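Local coordinates for protein Exo-alpha-sialidase (Clostridium perfringens, PDB 2VO8) that serves as the cohesin module of a family 33 sialidase, probably binding a dockerin partner to assemble multi-enzyme toxin complexes, at residues 48-62 and 98-112. Residues are numbered along the deposited sequence; the frame is centred on the assembly and turned at random.
Sequences FEYNAEAFILNEITS and KVNLTPKISSELEVL
Glu110 meets Phe55 and Asn51 of the 50-55 turn, and its side chain is a worked example of how one residue can join core packing to a polar clasp. Glu110 CB lies at the edge of the Phe55 ring, 3.9 Å from Phe55 CE2, and Glu110 CG still rests against that same carbon. A bend at chi2 (-69°) then turns the chain, and CD comes near Ala54 CB. At the tip, Asn51 ND2 gives Glu110 OE1 a straight hydrogen bond of 2.9 Å, arriving from above the carboxylate plane although the acceptor lies in the plane of the Asn51 amide. Glu110 OE2 receives Ser107 OG at 2.6 Å on its anti side, so both carboxylate oxygens are held. Asn51 OD1 accepts from Glu53 N in an Asx turn; together with the ND2 bond this limits rotation of the amide. A water links Asn51 N to Val111 O. Deeper in, Val99 CG1 sits over one face of the Phe48 ring (CH-pi) and touches Leu57 CD1 at 3.6 Å, while Leu101 CD2 lies over one face of the Tyr50 ring, offset toward its rim. Strands 55-62 and 98-103 pair antiparallel, Ile56 with Thr102 hydrogen-bonded; Lys104 N to Ala54 O (2.7 Å) continues the bonding just past their ends. Asn58 and Glu59 stand opposite the single Asn100, the mark of a classic beta bulge. The chain bends sharply at Glu108, so strand 109-112 joins the opposing sheet, as in the beta-sandwich of cohesin domains.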
ATOM      1  N   PHE A  48       1.561   3.980   4.836  1.00 19.54           N
ATOM      2  CA  PHE A  48       0.543   2.956   5.068  1.00 19.77           C
ATOM      3  C   PHE A  48       0.177   2.995   6.545  1.00 19.27           C
ATOM      4  O   PHE A  48       1.051   2.939   7.384  1.00 19.13           O
ATOM      5  CB  PHE A  48       1.065   1.568   4.731  1.00 18.05           C
ATOM      6  CG  PHE A  48       0.096   0.453   5.083  1.00 18.42           C
ATOM      7  CD1 PHE A  48      -0.964   0.127   4.254  1.00 18.10           C
ATOM      8  CD2 PHE A  48       0.243  -0.260   6.266  1.00 18.91           C
ATOM      9  CE1 PHE A  48      -1.843  -0.886   4.572  1.00 18.12           C
ATOM     10  CE2 PHE A  48      -0.605  -1.272   6.566  1.00 16.46           C
ATOM     11  CZ  PHE A  48      -1.638  -1.605   5.749  1.00 18.80           C
ATOM     12  N   GLU A  49      -1.107   3.110   6.854  1.00 19.80           N
ATOM     13  CA  GLU A  49      -1.535   3.261   8.262  1.00 19.63           C
ATOM     14  C   GLU A  49      -2.488   2.155   8.636  1.00 18.28           C
ATOM     15  O   GLU A  49      -3.304   1.682   7.833  1.00 17.70           O
ATOM     16  CB  GLU A  49      -2.122   4.657   8.497  1.00 20.38           C
ATOM     17  CG  GLU A  49      -1.055   5.737   8.341  1.00 22.49           C
ATOM     18  CD  GLU A  49      -1.381   6.998   9.080  1.00 21.87           C
ATOM     19  OE1 GLU A  49      -1.954   6.913  10.201  1.00 22.32           O
ATOM     20  OE2 GLU A  49      -1.025   8.087   8.570  1.00 23.00           O
ATOM     21  N   TYR A  50      -2.329   1.703   9.878  1.00 18.47           N
ATOM     22  CA  TYR A  50      -3.136   0.631  10.411  1.00 18.52           C
ATOM     23  C   TYR A  50      -3.108   0.719  11.956  1.00 17.45           C
ATOM     24  O   TYR A  50      -2.266   1.406  12.534  1.00 16.22           O
ATOM     25  CB  TYR A  50      -2.583  -0.705   9.962  1.00 18.59           C
ATOM     26  CG  TYR A  50      -1.335  -1.137  10.687  1.00 18.90           C
ATOM     27  CD1 TYR A  50      -1.395  -2.035  11.770  1.00 17.98           C
ATOM     28  CD2 TYR A  50      -0.070  -0.687  10.273  1.00 19.01           C
ATOM     29  CE1 TYR A  50      -0.222  -2.470  12.402  1.00 19.93           C
ATOM     30  CE2 TYR A  50       1.091  -1.089  10.923  1.00 20.31           C
ATOM     31  CZ  TYR A  50       1.011  -1.991  11.994  1.00 19.06           C
ATOM     32  OH  TYR A  50       2.181  -2.348  12.651  1.00 18.57           O
ATOM     33  N   ASN A  51      -4.046   0.024  12.558  1.00 18.53           N
ATOM     34  CA  ASN A  51      -4.198   0.076  13.999  1.00 17.80           C
ATOM     35  C   ASN A  51      -3.265  -0.973  14.592  1.00 17.43           C
ATOM     36  O   ASN A  51      -3.551  -2.165  14.505  1.00 19.59           O
ATOM     37  CB  ASN A  51      -5.658  -0.138  14.387  1.00 17.91           C
ATOM     38  CG  ASN A  51      -5.870  -0.269  15.889  1.00 17.68           C
ATOM     39  OD1 ASN A  51      -4.916  -0.128  16.700  1.00 23.08           O
ATOM     40  ND2 ASN A  51      -7.127  -0.493  16.269  1.00 17.56           N
ATOM     41  N   ALA A  52      -2.163  -0.486  15.157  1.00 18.11           N
ATOM     42  CA  ALA A  52      -1.080  -1.329  15.687  1.00 17.93           C
ATOM     43  C   ALA A  52      -1.567  -2.156  16.896  1.00 18.40           C
ATOM     44  O   ALA A  52      -0.941  -3.169  17.263  1.00 20.00           O
ATOM     45  CB  ALA A  52       0.136  -0.469  16.061  1.00 18.87           C
ATOM     46  N   GLU A  53      -2.696  -1.781  17.493  1.00 19.23           N
ATOM     47  CA  GLU A  53      -3.280  -2.620  18.581  1.00 18.75           C
ATOM     48  C   GLU A  53      -3.992  -3.863  18.031  1.00 19.39           C
ATOM     49  O   GLU A  53      -4.049  -4.923  18.688  1.00 19.98           O
ATOM     50  CB  GLU A  53      -4.275  -1.819  19.440  1.00 20.14           C
ATOM     51  CG  GLU A  53      -3.672  -0.628  20.129  1.00 20.72           C
ATOM     52  CD  GLU A  53      -4.636   0.031  21.103  1.00 21.37           C
ATOM     53  OE1 GLU A  53      -5.855  -0.061  20.899  1.00 26.67           O
ATOM     54  OE2 GLU A  53      -4.141   0.637  22.078  1.00 25.08           O
ATOM     55  N   ALA A  54      -4.521  -3.750  16.818  1.00 18.37           N
ATOM     56  CA  ALA A  54      -5.347  -4.793  16.251  1.00 17.78           C
ATOM     57  C   ALA A  54      -4.625  -5.780  15.330  1.00 17.28           C
ATOM     58  O   ALA A  54      -5.137  -6.876  15.129  1.00 16.31           O
ATOM     59  CB  ALA A  54      -6.523  -4.204  15.546  1.00 18.24           C
ATOM     60  N   PHE A  55      -3.499  -5.364  14.752  1.00 18.00           N
ATOM     61  CA  PHE A  55      -2.700  -6.117  13.783  1.00 17.67           C
ATOM     62  C   PHE A  55      -1.236  -6.198  14.148  1.00 17.35           C
ATOM     63  O   PHE A  55      -0.697  -5.290  14.679  1.00 16.12           O
ATOM     64  CB  PHE A  55      -2.779  -5.542  12.369  1.00 18.12           C
ATOM     65  CG  PHE A  55      -4.158  -5.314  11.871  1.00 15.57           C
ATOM     66  CD1 PHE A  55      -4.811  -6.276  11.212  1.00 16.34           C
ATOM     67  CD2 PHE A  55      -4.788  -4.104  12.062  1.00 20.86           C
ATOM     68  CE1 PHE A  55      -6.037  -6.071  10.750  1.00 17.53           C
ATOM     69  CE2 PHE A  55      -5.998  -3.898  11.608  1.00 18.08           C
ATOM     70  CZ  PHE A  55      -6.644  -4.889  10.968  1.00 18.02           C
ATOM     71  N   ILE A  56      -0.644  -7.317  13.765  1.00 18.59           N
ATOM     72  CA  ILE A  56       0.795  -7.545  13.707  1.00 18.20           C
ATOM     73  C   ILE A  56       1.308  -7.315  12.228  1.00 17.83           C
ATOM     74  O   ILE A  56       0.812  -7.987  11.390  1.00 16.13           O
ATOM     75  CB  ILE A  56       1.066  -9.048  14.120  1.00 18.82           C
ATOM     76  CG1 ILE A  56       0.531  -9.348  15.522  1.00 19.84           C
ATOM     77  CG2 ILE A  56       2.455  -9.418  13.997  1.00 18.64           C
ATOM     78  CD1 ILE A  56       0.218 -10.775  15.787  1.00 18.72           C
ATOM     79  N   LEU A  57       2.289  -6.405  12.007  1.00 18.11           N
ATOM     80  CA  LEU A  57       2.895  -6.286  10.686  1.00 19.20           C
ATOM     81  C   LEU A  57       3.926  -7.384  10.452  1.00 20.52           C
ATOM     82  O   LEU A  57       4.945  -7.448  11.140  1.00 21.42           O
ATOM     83  CB  LEU A  57       3.542  -4.910  10.515  1.00 18.44           C
ATOM     84  CG  LEU A  57       4.228  -4.645   9.173  1.00 20.64           C
ATOM     85  CD1 LEU A  57       3.213  -4.653   8.040  1.00 20.69           C
ATOM     86  CD2 LEU A  57       4.988  -3.328   9.209  1.00 18.68           C
ATOM     87  N   ASN A  58       3.656  -8.244   9.476  1.00 20.35           N
ATOM     88  CA  ASN A  58       4.502  -9.421   9.227  1.00 21.36           C
ATOM     89  C   ASN A  58       5.629  -9.181   8.265  1.00 23.73           C
ATOM     90  O   ASN A  58       6.795  -9.356   8.628  1.00 25.06           O
ATOM     91  CB  ASN A  58       3.694 -10.607   8.728  1.00 20.59           C
ATOM     92  CG  ASN A  58       2.664 -11.053   9.715  1.00 20.86           C
ATOM     93  OD1 ASN A  58       1.504 -11.356   9.360  1.00 20.92           O
ATOM     94  ND2 ASN A  58       3.070 -11.074  10.980  1.00 21.45           N
ATOM     95  N   GLU A  59       5.306  -8.806   7.036  1.00 23.11           N
ATOM     96  CA  GLU A  59       6.347  -8.487   6.014  1.00 22.99           C
ATOM     97  C   GLU A  59       5.688  -7.637   4.941  1.00 22.14           C
ATOM     98  O   GLU A  59       4.470  -7.748   4.718  1.00 21.68           O
ATOM     99  CB  GLU A  59       6.933  -9.705   5.343  1.00 24.43           C
ATOM    100  CG  GLU A  59       5.878 -10.651   4.760  1.00 26.54           C
ATOM    101  CD  GLU A  59       6.412 -11.687   3.748  1.00 29.69           C
ATOM    102  OE1 GLU A  59       7.656 -11.925   3.710  1.00 35.82           O
ATOM    103  OE2 GLU A  59       5.570 -12.290   3.020  1.00 31.01           O
ATOM    104  N   ILE A  60       6.503  -6.807   4.306  1.00 20.96           N
ATOM    105  CA  ILE A  60       6.040  -5.944   3.215  1.00 20.64           C
ATOM    106  C   ILE A  60       6.974  -6.291   2.053  1.00 20.60           C
ATOM    107  O   ILE A  60       8.194  -6.192   2.174  1.00 21.47           O
ATOM    108  CB  ILE A  60       6.139  -4.481   3.589  1.00 20.20           C
ATOM    109  CG1 ILE A  60       5.114  -4.114   4.686  1.00 18.90           C
ATOM    110  CG2 ILE A  60       5.882  -3.562   2.389  1.00 19.41           C
ATOM    111  CD1 ILE A  60       5.362  -2.774   5.223  1.00 18.07           C
ATOM    112  N   THR A  61       6.398  -6.758   0.956  1.00 20.27           N
ATOM    113  CA  THR A  61       7.198  -7.165  -0.193  1.00 21.11           C
ATOM    114  C   THR A  61       6.683  -6.619  -1.517  1.00 21.34           C
ATOM    115  O   THR A  61       5.541  -6.134  -1.661  1.00 20.99           O
ATOM    116  CB  THR A  61       7.242  -8.692  -0.309  1.00 21.73           C
ATOM    117  OG1 THR A  61       5.926  -9.184  -0.453  1.00 21.89           O
ATOM    118  CG2 THR A  61       7.891  -9.346   0.968  1.00 19.93           C
ATOM    119  N   SER A  62       7.538  -6.701  -2.517  1.00 21.70           N
ATOM    120  CA  SER A  62       7.122  -6.266  -3.856  1.00 22.38           C
ATOM    121  C   SER A  62       6.091  -7.204  -4.456  1.00 22.02           C
ATOM    122  O   SER A  62       6.079  -8.424  -4.225  1.00 21.83           O
ATOM    123  CB  SER A  62       8.364  -6.155  -4.763  1.00 22.08           C
ATOM    124  OG  SER A  62       8.867  -7.441  -4.974  1.00 23.64           O
ATOM    125  N   LYS A  98       2.751  -5.885  -1.463  1.00 20.56           N
ATOM    126  CA  LYS A  98       1.954  -6.810  -0.637  1.00 21.35           C
ATOM    127  C   LYS A  98       2.297  -6.490   0.814  1.00 19.92           C
ATOM    128  O   LYS A  98       3.461  -6.587   1.199  1.00 17.72           O
ATOM    129  CB  LYS A  98       2.380  -8.254  -0.886  1.00 22.91           C
ATOM    130  CG  LYS A  98       2.197  -8.778  -2.297  1.00 24.77           C
ATOM    131  CD  LYS A  98       2.463 -10.292  -2.371  1.00 24.98           C
ATOM    132  CE  LYS A  98       3.716 -10.712  -3.147  1.00 28.91           C
ATOM    133  NZ  LYS A  98       3.422 -12.094  -3.699  1.00 27.28           N
ATOM    134  N   VAL A  99       1.299  -6.126   1.624  1.00 17.85           N
ATOM    135  CA  VAL A  99       1.510  -5.907   3.061  1.00 18.80           C
ATOM    136  C   VAL A  99       0.831  -7.055   3.817  1.00 18.46           C
ATOM    137  O   VAL A  99      -0.368  -7.254   3.720  1.00 19.17           O
ATOM    138  CB  VAL A  99       0.954  -4.531   3.561  1.00 18.98           C
ATOM    139  CG1 VAL A  99       1.235  -4.314   5.071  1.00 16.95           C
ATOM    140  CG2 VAL A  99       1.492  -3.392   2.776  1.00 17.73           C
ATOM    141  N   ASN A 100       1.624  -7.882   4.500  1.00 18.17           N
ATOM    142  CA  ASN A 100       1.111  -9.095   5.132  1.00 17.20           C
ATOM    143  C   ASN A 100       0.937  -8.785   6.630  1.00 16.52           C
ATOM    144  O   ASN A 100       1.861  -8.294   7.277  1.00 15.44           O
ATOM    145  CB  ASN A 100       2.070 -10.266   4.924  1.00 18.09           C
ATOM    146  CG  ASN A 100       1.446 -11.566   5.284  1.00 20.50           C
ATOM    147  OD1 ASN A 100       1.277 -11.872   6.501  1.00 23.08           O
ATOM    148  ND2 ASN A 100       1.036 -12.342   4.271  1.00 18.44           N
ATOM    149  N   LEU A 101      -0.284  -8.992   7.109  1.00 17.39           N
ATOM    150  CA  LEU A 101      -0.733  -8.650   8.474  1.00 16.91           C
ATOM    151  C   LEU A 101      -1.454  -9.822   9.093  1.00 15.96           C
ATOM    152  O   LEU A 101      -2.063 -10.580   8.417  1.00 14.37           O
ATOM    153  CB  LEU A 101      -1.697  -7.452   8.439  1.00 17.10           C
ATOM    154  CG  LEU A 101      -1.036  -6.162   7.933  1.00 18.98           C
ATOM    155  CD1 LEU A 101      -1.898  -5.500   6.826  1.00 19.85           C
ATOM    156  CD2 LEU A 101      -0.722  -5.184   8.995  1.00 19.21           C
ATOM    157  N   THR A 102      -1.390  -9.959  10.419  1.00 17.74           N
ATOM    158  CA  THR A 102      -2.208 -10.934  11.161  1.00 16.73           C
ATOM    159  C   THR A 102      -2.993 -10.186  12.250  1.00 16.04           C
ATOM    160  O   THR A 102      -2.386  -9.480  13.078  1.00 16.55           O
ATOM    161  CB  THR A 102      -1.367 -12.029  11.811  1.00 18.60           C
ATOM    162  OG1 THR A 102      -0.569 -12.702  10.807  1.00 18.70           O
ATOM    163  CG2 THR A 102      -2.255 -13.044  12.595  1.00 16.60           C
ATOM    164  N   PRO A 103      -4.320 -10.297  12.224  1.00 16.33           N
ATOM    165  CA  PRO A 103      -5.078  -9.602  13.308  1.00 17.09           C
ATOM    166  C   PRO A 103      -4.839 -10.271  14.644  1.00 18.25           C
ATOM    167  O   PRO A 103      -4.588 -11.465  14.685  1.00 17.35           O
ATOM    168  CB  PRO A 103      -6.548  -9.734  12.885  1.00 17.62           C
ATOM    169  CG  PRO A 103      -6.508 -10.282  11.408  1.00 15.87           C
ATOM    170  CD  PRO A 103      -5.211 -10.996  11.286  1.00 16.72           C
ATOM    171  N   LYS A 104      -4.850  -9.493  15.726  1.00 19.42           N
ATOM    172  CA  LYS A 104      -4.719 -10.135  17.058  1.00 19.64           C
ATOM    173  C   LYS A 104      -5.846  -9.775  18.017  1.00 21.27           C
ATOM    174  O   LYS A 104      -5.814 -10.223  19.183  1.00 23.73           O
ATOM    175  CB  LYS A 104      -3.361  -9.818  17.652  1.00 19.53           C
ATOM    176  CG  LYS A 104      -3.069  -8.351  17.927  1.00 17.98           C
ATOM    177  CD  LYS A 104      -1.698  -8.249  18.498  1.00 19.29           C
ATOM    178  CE  LYS A 104      -1.248  -6.862  18.886  1.00 18.20           C
ATOM    179  NZ  LYS A 104      -1.768  -6.370  20.224  1.00 21.52           N
ATOM    180  N   ILE A 105      -6.784  -8.951  17.568  1.00 21.18           N
ATOM    181  CA  ILE A 105      -8.021  -8.642  18.302  1.00 22.91           C
ATOM    182  C   ILE A 105      -9.199  -8.536  17.368  1.00 23.14           C
ATOM    183  O   ILE A 105      -9.108  -7.900  16.330  1.00 22.78           O
ATOM    184  CB  ILE A 105      -7.988  -7.269  19.015  1.00 24.70           C
ATOM    185  CG1 ILE A 105      -6.890  -7.236  20.057  1.00 24.42           C
ATOM    186  CG2 ILE A 105      -9.365  -6.965  19.660  1.00 23.47           C
ATOM    187  CD1 ILE A 105      -6.617  -5.808  20.588  1.00 26.27           C
ATOM    188  N   SER A 106     -10.339  -9.074  17.774  1.00 22.26           N
ATOM    189  CA  SER A 106     -11.565  -8.893  16.995  1.00 22.95           C
ATOM    190  C   SER A 106     -12.052  -7.433  17.027  1.00 22.75           C
ATOM    191  O   SER A 106     -11.869  -6.676  18.033  1.00 23.47           O
ATOM    192  CB  SER A 106     -12.659  -9.834  17.483  1.00 23.17           C
ATOM    193  OG  SER A 106     -13.117  -9.415  18.760  1.00 22.79           O
ATOM    194  N   SER A 107     -12.722  -7.062  15.949  1.00 22.92           N
ATOM    195  CA  SER A 107     -13.203  -5.706  15.746  1.00 23.91           C
ATOM    196  C   SER A 107     -14.232  -5.654  14.647  1.00 24.45           C
ATOM    197  O   SER A 107     -14.114  -6.350  13.626  1.00 23.74           O
ATOM    198  CB  SER A 107     -12.043  -4.756  15.426  1.00 24.11           C
ATOM    199  OG  SER A 107     -12.565  -3.465  15.148  1.00 25.43           O
ATOM    200  N   GLU A 108     -15.247  -4.787  14.832  1.00 24.02           N
ATOM    201  CA  GLU A 108     -16.265  -4.649  13.843  1.00 23.54           C
ATOM    202  C   GLU A 108     -15.752  -3.854  12.638  1.00 22.17           C
ATOM    203  O   GLU A 108     -16.269  -4.022  11.577  1.00 21.58           O
ATOM    204  CB  GLU A 108     -17.532  -3.959  14.403  1.00 25.48           C
ATOM    205  CG  GLU A 108     -18.301  -4.792  15.461  1.00 28.69           C
ATOM    206  CD  GLU A 108     -19.090  -5.937  14.852  1.00 30.66           C
ATOM    207  OE1 GLU A 108     -19.244  -5.990  13.611  1.00 33.01           O
ATOM    208  OE2 GLU A 108     -19.578  -6.810  15.623  1.00 35.17           O
ATOM    209  N   LEU A 109     -14.774  -2.987  12.854  1.00 21.43           N
ATOM    210  CA  LEU A 109     -14.319  -2.115  11.774  1.00 21.26           C
ATOM    211  C   LEU A 109     -12.950  -1.642  12.116  1.00 20.68           C
ATOM    212  O   LEU A 109     -12.729  -0.997  13.162  1.00 18.52           O
ATOM    213  CB  LEU A 109     -15.301  -0.940  11.520  1.00 21.30           C
ATOM    214  CG  LEU A 109     -15.032   0.050  10.363  1.00 21.76           C
ATOM    215  CD1 LEU A 109     -16.311   0.869  10.078  1.00 21.01           C
ATOM    216  CD2 LEU A 109     -13.873   0.991  10.682  1.00 24.56           C
ATOM    217  N   GLU A 110     -12.004  -1.976  11.220  1.00 18.82           N
ATOM    218  CA  GLU A 110     -10.711  -1.317  11.219  1.00 18.91           C
ATOM    219  C   GLU A 110     -10.360  -0.772   9.817  1.00 17.63           C
ATOM    220  O   GLU A 110     -10.751  -1.346   8.834  1.00 17.68           O
ATOM    221  CB  GLU A 110      -9.595  -2.275  11.620  1.00 18.95           C
ATOM    222  CG  GLU A 110      -9.829  -2.926  13.014  1.00 20.77           C
ATOM    223  CD  GLU A 110      -9.691  -1.906  14.142  1.00 24.49           C
ATOM    224  OE1 GLU A 110      -8.917  -0.929  14.008  1.00 25.34           O
ATOM    225  OE2 GLU A 110     -10.352  -2.086  15.181  1.00 22.34           O
ATOM    226  N   VAL A 111      -9.608   0.300   9.791  1.00 17.01           N
ATOM    227  CA  VAL A 111      -9.253   0.972   8.524  1.00 17.82           C
ATOM    228  C   VAL A 111      -7.769   0.796   8.218  1.00 18.33           C
ATOM    229  O   VAL A 111      -6.913   1.173   9.026  1.00 18.22           O
ATOM    230  CB  VAL A 111      -9.634   2.449   8.558  1.00 18.22           C
ATOM    231  CG1 VAL A 111      -9.225   3.165   7.252  1.00 19.31           C
ATOM    232  CG2 VAL A 111     -11.171   2.591   8.883  1.00 19.87           C
ATOM    233  N   LEU A 112      -7.499   0.234   7.028  1.00 18.65           N
ATOM    234  CA  LEU A 112      -6.183   0.202   6.420  1.00 18.21           C
ATOM    235  C   LEU A 112      -6.128   1.347   5.379  1.00 18.34           C
ATOM    236  O   LEU A 112      -6.920   1.339   4.444  1.00 17.17           O
ATOM    237  CB  LEU A 112      -5.954  -1.139   5.784  1.00 18.23           C
ATOM    238  CG  LEU A 112      -6.246  -2.336   6.731  1.00 17.86           C
ATOM    239  CD1 LEU A 112      -6.157  -3.621   6.001  1.00 17.12           C
ATOM    240  CD2 LEU A 112      -5.315  -2.207   7.999  1.00 16.53           C
TER
HETATM  241  O   HOH W   1      -6.578  -0.448  11.236  1.00 19.92           O
HETATM  242  O   HOH W   2       4.465  -9.633   1.912  1.00 20.35           O